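Local coordinates for protein RNA-directed RNA polymerase (PDB 3ZED) that probably copies the viral RNA genome as an RNA-dependent RNA polymerase, occurring both free and covalently attached to the genomic RNA, at residues L423-T428 and T698-K703; Q203-N208 and N479-S484; K199-T204 and M419-T424. One frame throughout, in Å; residues are numbered along the deposited sequence.

Contact 1: L423-T428 and T698-K703. With K (potassium ion), chain L.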
loop_
_atom_site.group_PDB
_atom_site.type_symbol
_atom_site.label_atom_id
_atom_site.label_comp_id
_atom_site.label_asym_id
_atom_site.label_seq_id
_atom_site.Cartn_x
_atom_site.Cartn_y
_atom_site.Cartn_z
ATOM N N LEU B 423 17.768 -5.652 -2.105
ATOM C CA LEU B 423 19.176 -5.584 -1.701
ATOM C C LEU B 423 20.140 -5.955 -2.821
ATOM O O LEU B 423 21.247 -5.444 -2.819
ATOM C CB LEU B 423 19.459 -6.443 -0.458
ATOM C CG LEU B 423 19.460 -5.691 0.885
ATOM C CD1 LEU B 423 18.059 -5.147 1.229
ATOM C CD2 LEU B 423 19.959 -6.589 2.010
ATOM N N THR B 424 19.720 -6.792 -3.790
ATOM C CA THR B 424 20.596 -7.181 -4.898
ATOM C C THR B 424 20.463 -6.191 -6.080
ATOM O O THR B 424 21.468 -5.810 -6.649
ATOM C CB THR B 424 20.343 -8.650 -5.349
ATOM O OG1 THR B 424 18.981 -8.824 -5.737
ATOM C CG2 THR B 424 20.685 -9.670 -4.272
ATOM N N ARG B 425 19.241 -5.781 -6.442
ATOM C CA ARG B 425 19.019 -4.911 -7.597
ATOM C C ARG B 425 18.960 -3.415 -7.242
ATOM O O ARG B 425 19.196 -2.590 -8.122
ATOM C CB ARG B 425 17.729 -5.327 -8.354
ATOM C CG ARG B 425 17.905 -6.464 -9.376
ATOM C CD ARG B 425 18.244 -7.806 -8.743
ATOM N NE ARG B 425 18.320 -8.858 -9.754
ATOM C CZ ARG B 425 18.674 -10.115 -9.525
ATOM N NH1 ARG B 425 18.981 -10.516 -8.297
ATOM N NH2 ARG B 425 18.721 -10.986 -10.522
ATOM N N GLY B 426 18.640 -3.084 -5.996
ATOM C CA GLY B 426 18.536 -1.694 -5.562
ATOM C C GLY B 426 19.780 -1.228 -4.831
ATOM O O GLY B 426 20.556 -0.420 -5.353
ATOM N N TRP B 427 19.995 -1.786 -3.627
ATOM C CA TRP B 427 21.089 -1.483 -2.703
ATOM C C TRP B 427 22.408 -2.099 -3.166
ATOM O O TRP B 427 23.063 -2.851 -2.426
ATOM C CB TRP B 427 20.692 -1.963 -1.297
ATOM C CG TRP B 427 19.564 -1.139 -0.739
ATOM C CD1 TRP B 427 18.253 -1.499 -0.644
ATOM C CD2 TRP B 427 19.640 0.225 -0.303
ATOM N NE1 TRP B 427 17.516 -0.462 -0.127
ATOM C CE2 TRP B 427 18.340 0.611 0.086
ATOM C CE3 TRP B 427 20.694 1.158 -0.189
ATOM C CZ2 TRP B 427 18.058 1.891 0.582
ATOM C CZ3 TRP B 427 20.409 2.431 0.279
ATOM C CH2 TRP B 427 19.111 2.783 0.678
ATOM N N THR B 428 22.815 -1.741 -4.391
ATOM C CA THR B 428 24.051 -2.246 -4.990
ATOM C C THR B 428 24.808 -1.113 -5.701
ATOM O O THR B 428 24.192 -0.302 -6.385
ATOM C CB THR B 428 23.746 -3.442 -5.943
ATOM O OG1 THR B 428 24.971 -4.016 -6.391
ATOM C CG2 THR B 428 22.904 -3.043 -7.165
ATOM N N THR B 698 13.374 -2.191 -19.631
ATOM C CA THR B 698 13.635 -2.258 -18.182
ATOM C C THR B 698 15.142 -2.042 -17.857
ATOM O O THR B 698 15.986 -2.367 -18.696
ATOM C CB THR B 698 13.159 -3.604 -17.607
ATOM O OG1 THR B 698 13.755 -4.680 -18.350
ATOM C CG2 THR B 698 11.627 -3.725 -17.548
ATOM N N PRO B 699 15.501 -1.509 -16.659
ATOM C CA PRO B 699 16.933 -1.329 -16.329
ATOM C C PRO B 699 17.749 -2.631 -16.336
ATOM O O PRO B 699 18.888 -2.610 -16.789
ATOM C CB PRO B 699 16.897 -0.725 -14.921
ATOM C CG PRO B 699 15.538 -0.138 -14.783
ATOM C CD PRO B 699 14.636 -1.032 -15.560
ATOM N N ARG B 700 17.177 -3.754 -15.870
ATOM C CA ARG B 700 17.853 -5.055 -15.879
ATOM C C ARG B 700 17.203 -5.966 -16.916
ATOM O O ARG B 700 15.987 -5.871 -17.132
ATOM C CB ARG B 700 17.853 -5.718 -14.496
ATOM C CG ARG B 700 18.272 -4.803 -13.362
ATOM C CD ARG B 700 19.642 -5.122 -12.793
ATOM N NE ARG B 700 19.995 -4.136 -11.777
ATOM C CZ ARG B 700 21.139 -4.101 -11.100
ATOM N NH1 ARG B 700 22.084 -5.016 -11.323
ATOM N NH2 ARG B 700 21.353 -3.147 -10.203
ATOM N N SER B 701 18.020 -6.833 -17.577
ATOM C CA SER B 701 17.613 -7.744 -18.670
ATOM C C SER B 701 16.676 -6.977 -19.647
ATOM O O SER B 701 15.503 -7.346 -19.777
ATOM C CB SER B 701 16.950 -9.008 -18.121
ATOM O OG SER B 701 17.793 -9.682 -17.201
ATOM N N PRO B 702 17.161 -5.844 -20.241
ATOM C CA PRO B 702 16.283 -5.018 -21.083
ATOM C C PRO B 702 15.686 -5.717 -22.301
ATOM O O PRO B 702 14.524 -5.464 -22.631
ATOM C CB PRO B 702 17.193 -3.871 -21.543
ATOM C CG PRO B 702 18.362 -3.880 -20.636
ATOM C CD PRO B 702 18.529 -5.276 -20.169
ATOM N N LYS B 703 16.472 -6.562 -22.978
ATOM C CA LYS B 703 16.048 -7.233 -24.205
ATOM C C LYS B 703 15.130 -8.419 -23.934
ATOM O O LYS B 703 14.438 -8.865 -24.850
ATOM C CB LYS B 703 17.271 -7.684 -25.022
HETATM K K K L . 12.993 -6.279 -20.517
HETATM O O HOH W 1 11.711 -4.040 -21.472
#

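Contact 2: Q203-N208 and N479-S484. With K (potassium ion), chain L.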
loop_
_atom_site.group_PDB
_atom_site.type_symbol
_atom_site.label_atom_id
_atom_site.label_comp_id
_atom_site.label_asym_id
_atom_site.label_seq_id
_atom_site.Cartn_x
_atom_site.Cartn_y
_atom_site.Cartn_z
ATOM N N GLN B 203 11.318 -7.700 -14.546
ATOM C CA GLN B 203 10.334 -7.434 -15.585
ATOM C C GLN B 203 9.027 -6.821 -15.034
ATOM O O GLN B 203 8.550 -5.834 -15.607
ATOM C CB GLN B 203 10.002 -8.722 -16.377
ATOM C CG GLN B 203 11.207 -9.450 -16.998
ATOM C CD GLN B 203 12.113 -8.531 -17.791
ATOM O OE1 GLN B 203 11.654 -7.667 -18.562
ATOM N NE2 GLN B 203 13.425 -8.691 -17.605
ATOM N N THR B 204 8.421 -7.428 -13.973
ATOM C CA THR B 204 7.119 -7.007 -13.408
ATOM C C THR B 204 7.254 -5.834 -12.439
ATOM O O THR B 204 6.281 -5.108 -12.232
ATOM C CB THR B 204 6.432 -8.182 -12.726
ATOM O OG1 THR B 204 7.180 -8.512 -11.549
ATOM C CG2 THR B 204 6.325 -9.407 -13.641
ATOM N N LEU B 205 8.430 -5.659 -11.832
ATOM C CA LEU B 205 8.688 -4.524 -10.939
ATOM C C LEU B 205 10.099 -3.976 -11.194
ATOM O O LEU B 205 10.984 -4.143 -10.350
ATOM C CB LEU B 205 8.468 -4.865 -9.449
ATOM C CG LEU B 205 8.405 -3.667 -8.491
ATOM C CD1 LEU B 205 7.028 -3.036 -8.457
ATOM C CD2 LEU B 205 8.783 -4.080 -7.120
ATOM N N PRO B 206 10.350 -3.325 -12.363
ATOM C CA PRO B 206 11.697 -2.775 -12.617
ATOM C C PRO B 206 12.041 -1.677 -11.613
ATOM O O PRO B 206 11.192 -0.824 -11.296
ATOM C CB PRO B 206 11.587 -2.211 -14.035
ATOM C CG PRO B 206 10.124 -1.963 -14.254
ATOM C CD PRO B 206 9.440 -3.062 -13.499
ATOM N N ILE B 207 13.250 -1.752 -11.049
ATOM C CA ILE B 207 13.694 -0.767 -10.067
ATOM C C ILE B 207 15.042 -0.175 -10.458
ATOM O O ILE B 207 15.833 -0.810 -11.159
ATOM C CB ILE B 207 13.750 -1.333 -8.610
ATOM C CG1 ILE B 207 14.745 -2.533 -8.472
ATOM C CG2 ILE B 207 12.346 -1.631 -8.064
ATOM C CD1 ILE B 207 15.154 -2.960 -7.046
ATOM N N ASN B 208 15.307 1.034 -9.967
ATOM C CA ASN B 208 16.609 1.675 -10.090
ATOM C C ASN B 208 17.279 1.606 -8.739
ATOM O O ASN B 208 16.636 1.229 -7.753
ATOM C CB ASN B 208 16.471 3.125 -10.555
ATOM C CG ASN B 208 16.182 3.250 -12.008
ATOM O OD1 ASN B 208 16.947 2.771 -12.853
ATOM N ND2 ASN B 208 15.085 3.916 -12.326
ATOM N N ASN B 479 4.979 -6.707 -1.358
ATOM C CA ASN B 479 4.693 -8.124 -1.107
ATOM C C ASN B 479 3.490 -8.603 -1.931
ATOM O O ASN B 479 3.537 -9.693 -2.468
ATOM C CB ASN B 479 4.464 -8.378 0.384
ATOM C CG ASN B 479 5.667 -8.127 1.249
ATOM O OD1 ASN B 479 6.805 -8.175 0.793
ATOM N ND2 ASN B 479 5.437 -7.889 2.533
ATOM N N ASN B 480 2.441 -7.785 -2.055
ATOM C CA ASN B 480 1.272 -8.133 -2.871
ATOM C C ASN B 480 1.652 -8.199 -4.352
ATOM O O ASN B 480 1.224 -9.115 -5.053
ATOM C CB ASN B 480 0.143 -7.120 -2.652
ATOM C CG ASN B 480 -0.674 -7.352 -1.398
ATOM O OD1 ASN B 480 -0.568 -8.373 -0.731
ATOM N ND2 ASN B 480 -1.499 -6.398 -1.041
ATOM N N HIS B 481 2.505 -7.247 -4.820
ATOM C CA HIS B 481 2.973 -7.206 -6.212
ATOM C C HIS B 481 3.790 -8.467 -6.555
ATOM O O HIS B 481 3.662 -8.993 -7.663
ATOM C CB HIS B 481 3.787 -5.924 -6.458
ATOM C CG HIS B 481 3.947 -5.564 -7.910
ATOM N ND1 HIS B 481 3.087 -4.665 -8.534
ATOM C CD2 HIS B 481 4.890 -5.957 -8.800
ATOM C CE1 HIS B 481 3.545 -4.530 -9.770
ATOM N NE2 HIS B 481 4.612 -5.309 -9.986
ATOM N N LEU B 482 4.596 -8.965 -5.598
ATOM C CA LEU B 482 5.374 -10.191 -5.787
ATOM C C LEU B 482 4.427 -11.420 -5.925
ATOM O O LEU B 482 4.636 -12.273 -6.799
ATOM C CB LEU B 482 6.384 -10.371 -4.643
ATOM C CG LEU B 482 7.110 -11.737 -4.487
ATOM C CD1 LEU B 482 7.705 -12.222 -5.802
ATOM C CD2 LEU B 482 8.262 -11.580 -3.562
ATOM N N MET B 483 3.394 -11.494 -5.087
ATOM C CA MET B 483 2.413 -12.589 -5.150
ATOM C C MET B 483 1.687 -12.601 -6.498
ATOM O O MET B 483 1.570 -13.668 -7.102
ATOM C CB MET B 483 1.440 -12.536 -3.981
ATOM C CG MET B 483 2.114 -12.881 -2.668
ATOM S SD MET B 483 0.960 -13.105 -1.302
ATOM C CE MET B 483 0.422 -11.421 -1.035
ATOM N N SER B 484 1.299 -11.416 -7.016
ATOM C CA SER B 484 0.658 -11.322 -8.337
ATOM C C SER B 484 1.625 -11.730 -9.444
ATOM O O SER B 484 1.203 -12.374 -10.399
ATOM C CB SER B 484 0.139 -9.912 -8.592
ATOM O OG SER B 484 -0.927 -9.626 -7.709
HETATM K K K L . 12.993 -6.279 -20.517
HETATM O O HOH W 1 11.711 -4.040 -21.472
#

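Contact 3: K199-T204 and M419-T424. With K (potassium ion), chain L.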
loop_
_atom_site.group_PDB
_atom_site.type_symbol
_atom_site.label_atom_id
_atom_site.label_comp_id
_atom_site.label_asym_id
_atom_site.label_seq_id
_atom_site.Cartn_x
_atom_site.Cartn_y
_atom_site.Cartn_z
ATOM N N LYS B 199 14.531 -12.377 -11.149
ATOM C CA LYS B 199 14.521 -12.294 -12.614
ATOM C C LYS B 199 13.107 -11.948 -13.125
ATOM O O LYS B 199 12.982 -11.228 -14.113
ATOM C CB LYS B 199 15.029 -13.604 -13.252
ATOM C CG LYS B 199 16.514 -13.916 -13.004
ATOM C CD LYS B 199 17.501 -12.826 -13.471
ATOM C CE LYS B 199 17.601 -12.720 -14.974
ATOM N NZ LYS B 199 18.538 -11.651 -15.389
ATOM N N LEU B 200 12.051 -12.435 -12.438
ATOM C CA LEU B 200 10.671 -12.120 -12.808
ATOM C C LEU B 200 10.377 -10.673 -12.427
ATOM O O LEU B 200 9.852 -9.919 -13.242
ATOM C CB LEU B 200 9.663 -13.067 -12.136
ATOM C CG LEU B 200 9.680 -14.546 -12.532
ATOM C CD1 LEU B 200 8.885 -15.369 -11.539
ATOM C CD2 LEU B 200 9.136 -14.769 -13.948
ATOM N N LEU B 201 10.789 -10.267 -11.204
ATOM C CA LEU B 201 10.596 -8.912 -10.686
ATOM C C LEU B 201 11.372 -7.892 -11.491
ATOM O O LEU B 201 10.957 -6.750 -11.542
ATOM C CB LEU B 201 10.957 -8.814 -9.195
ATOM C CG LEU B 201 10.019 -9.548 -8.239
ATOM C CD1 LEU B 201 10.679 -9.783 -6.902
ATOM C CD2 LEU B 201 8.658 -8.813 -8.107
ATOM N N GLU B 202 12.463 -8.290 -12.165
ATOM C CA GLU B 202 13.202 -7.348 -13.023
ATOM C C GLU B 202 12.286 -6.853 -14.150
ATOM O O GLU B 202 12.419 -5.718 -14.606
ATOM C CB GLU B 202 14.445 -8.007 -13.605
ATOM C CG GLU B 202 15.623 -8.072 -12.644
ATOM C CD GLU B 202 16.862 -8.763 -13.194
ATOM O OE1 GLU B 202 16.802 -9.303 -14.322
ATOM O OE2 GLU B 202 17.906 -8.739 -12.505
ATOM N N GLN B 203 11.318 -7.700 -14.546
ATOM C CA GLN B 203 10.334 -7.434 -15.585
ATOM C C GLN B 203 9.027 -6.821 -15.034
ATOM O O GLN B 203 8.550 -5.834 -15.607
ATOM C CB GLN B 203 10.002 -8.722 -16.377
ATOM C CG GLN B 203 11.207 -9.450 -16.998
ATOM C CD GLN B 203 12.113 -8.531 -17.791
ATOM O OE1 GLN B 203 11.654 -7.667 -18.562
ATOM N NE2 GLN B 203 13.425 -8.691 -17.605
ATOM N N THR B 204 8.421 -7.428 -13.973
ATOM C CA THR B 204 7.119 -7.007 -13.408
ATOM C C THR B 204 7.254 -5.834 -12.439
ATOM O O THR B 204 6.281 -5.108 -12.232
ATOM C CB THR B 204 6.432 -8.182 -12.726
ATOM O OG1 THR B 204 7.180 -8.512 -11.549
ATOM C CG2 THR B 204 6.325 -9.407 -13.641
ATOM N N MET B 419 12.871 -8.625 -0.178
ATOM C CA MET B 419 14.075 -8.064 0.469
ATOM C C MET B 419 15.328 -8.445 -0.323
ATOM O O MET B 419 16.219 -7.607 -0.504
ATOM C CB MET B 419 14.200 -8.538 1.939
ATOM C CG MET B 419 13.298 -7.774 2.886
ATOM S SD MET B 419 13.717 -6.017 2.982
ATOM C CE MET B 419 13.003 -5.604 4.581
ATOM N N TYR B 420 15.374 -9.702 -0.825
ATOM C CA TYR B 420 16.470 -10.182 -1.666
ATOM C C TYR B 420 16.564 -9.309 -2.935
ATOM O O TYR B 420 17.643 -8.847 -3.282
ATOM C CB TYR B 420 16.255 -11.666 -2.019
ATOM C CG TYR B 420 17.280 -12.208 -2.989
ATOM C CD1 TYR B 420 18.489 -12.736 -2.535
ATOM C CD2 TYR B 420 17.048 -12.191 -4.364
ATOM C CE1 TYR B 420 19.453 -13.201 -3.425
ATOM C CE2 TYR B 420 18.008 -12.649 -5.263
ATOM C CZ TYR B 420 19.206 -13.165 -4.787
ATOM O OH TYR B 420 20.154 -13.635 -5.665
ATOM N N TYR B 421 15.421 -9.089 -3.616
ATOM C CA TYR B 421 15.338 -8.293 -4.841
ATOM C C TYR B 421 15.786 -6.841 -4.607
ATOM O O TYR B 421 16.579 -6.322 -5.392
ATOM C CB TYR B 421 13.912 -8.336 -5.409
ATOM C CG TYR B 421 13.748 -7.530 -6.676
ATOM C CD1 TYR B 421 14.400 -7.897 -7.849
ATOM C CD2 TYR B 421 12.938 -6.402 -6.705
ATOM C CE1 TYR B 421 14.269 -7.148 -9.015
ATOM C CE2 TYR B 421 12.789 -5.648 -7.867
ATOM C CZ TYR B 421 13.468 -6.018 -9.017
ATOM O OH TYR B 421 13.306 -5.297 -10.167
ATOM N N LEU B 422 15.327 -6.209 -3.517
ATOM C CA LEU B 422 15.701 -4.831 -3.191
ATOM C C LEU B 422 17.197 -4.697 -2.864
ATOM O O LEU B 422 17.827 -3.741 -3.301
ATOM C CB LEU B 422 14.871 -4.306 -2.007
ATOM C CG LEU B 422 13.338 -4.115 -2.222
ATOM C CD1 LEU B 422 12.677 -3.698 -0.938
ATOM C CD2 LEU B 422 13.035 -3.046 -3.272
ATOM N N LEU B 423 17.768 -5.652 -2.105
ATOM C CA LEU B 423 19.176 -5.584 -1.701
ATOM C C LEU B 423 20.140 -5.955 -2.821
ATOM O O LEU B 423 21.247 -5.444 -2.819
ATOM C CB LEU B 423 19.459 -6.443 -0.458
ATOM C CG LEU B 423 19.460 -5.691 0.885
ATOM C CD1 LEU B 423 18.059 -5.147 1.229
ATOM C CD2 LEU B 423 19.959 -6.589 2.010
ATOM N N THR B 424 19.720 -6.792 -3.790
ATOM C CA THR B 424 20.596 -7.181 -4.898
ATOM C C THR B 424 20.463 -6.191 -6.080
ATOM O O THR B 424 21.468 -5.810 -6.649
ATOM C CB THR B 424 20.343 -8.650 -5.349
ATOM O OG1 THR B 424 18.981 -8.824 -5.737
ATOM C CG2 THR B 424 20.685 -9.670 -4.272
HETATM K K K L . 12.993 -6.279 -20.517
HETATM O O HOH W 1 11.711 -4.040 -21.472
#

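Contact 1: L423-T428 and T698-K703
R700 reaches across from the loop 698-703 and lays its guanidinium against the last turn of helix 412-426. Its NH2 gives a weak hydrogen bond to R425 O at 3.0 Å. The N-H...O angle of only 121° shows how poorly it points. R425 CA sits over one face of the guanidinium, toward its rim. T428 CG2 approaches the same nitrogen obliquely, 3.4 Å from R700 NH2. R425 CG packs against R700 NE, 3.9 Å away, where the two side chains cross at a slant. The two guanidinium planes are turned 51° apart. Both arginines are probably charged, yet their NE atoms stay 5.4 Å from each other.

R425 has its own partners. Its NH1 donates in the guanidinium plane to T424 OG1, 3.1 Å away and nearly straight at 169°. Salt bridges to E195 and E202 of helix 194-204 hold the other nitrogens, and these acids probably offset the positive charge of the pair. T424 OG1 is also bonded to Y420 O, one turn back.

The contact joins a helix of the polymerase palm family region to the C-terminal region of this birnavirus VP1. The loop that carries R700 is folded round a potassium ion. T698 OG1 binds the metal at 2.8 Å, together with S701 O, P702 O and a water. The same T698 hydroxyl donates to R700 O, which ties the backbone of the arginine to the metal site. Q203 and K704 supply the remaining protein ligands.

Contact 2: Q203-N208 and N479-S484
T204 meets H481 through its backbone, at the end of helix 194-204; the residue before it, Q203, faces the metal. H481 NE2 donates to T204 O at 2.8 Å, with an N-H...O angle of 162°. The oxygen lies close to the imidazole plane, at the ring edge. Seen from the acceptor, the donor stands well above the carbonyl plane. The bond places the proton on NE2. Both helices fall in the palm family region of the polymerase. T204 OG1 turns to another partner, T485 of the same helix as H481.

Next comes L205, the first residue to leave helical backbone angles. Its CD1 lies over one face of the H481 ring, 3.8 Å from the ring centroid, in a CH-pi contact. The nearest ring atom to L205 CD1 is H481 CD2, at 3.6 Å. The imidazole is thus fixed at its edge by a carbonyl and on a face by a methyl group. H481 CG is anti to the backbone N (chi1 -162°), which extends the ring from helix 476-493 toward the end of the other helix. I385, on the neighbouring strand 382-386, touches the side chains of T204 and H481.

Contact 3: K199-T204 and M419-T424
Two helices of the palm family region, 194-204 and 412-426, are bridged here by one tyrosine. Y421 extends from helix 412-426 with CG anti to the backbone N (chi1 180°), and its ring slides under L201. L201 CB sits almost exactly over the ring centre in a CH-pi contact, 3.6 Å from the centroid and 6° off the normal. L201 CD1 rests further back, 3.8 Å from Y421 CB, at the root of the ring. E202 CG meets the ring at its edge, near the ring plane, 4.0 Å from Y421 CE1. The carboxylate of E202 is turned 54° from the ring.

The phenol oxygen reaches the backbone of the other helix. Y421 OH lies 3.1 Å from L201 O, but its hydrogen-bond partner is L205 O, just past the end of helix 194-204. The packing therefore joins the last turn of one helix and the chain leaving it to the side of the other. L482 and T485 of helix 476-493 also touch L201, which places the leucine where three helices meet.

E202 extends its carboxylate beyond the tyrosine edge. K199 NZ forms a salt bridge with E202 OE1 at 3.1 Å, on the syn side of the carboxylate. The other oxygen is taken by R425, so the acid is gripped from both helices.

Contacts 1 and 3 share helix 412-426 and lie about 7 Å apart between centres. Contacts 2 and 3 share helix 194-204 at the same spacing, while contacts 1 and 2 are about 12 Å apart. Along the chain the order is 199-208, 419-428, 479-484 and then 698-703. Contacts 2 and 3 lie wholly in the palm family region, and contact 1 brings in the C-terminal region. Helix 194-204 is the common element, reaching contact 1 through K199, E202 and Q203. The potassium ion joins Q203 to the loop 698-703, so the ion probably helps hold the C-terminal family region against helix 194-204, away from the predicted GTP site.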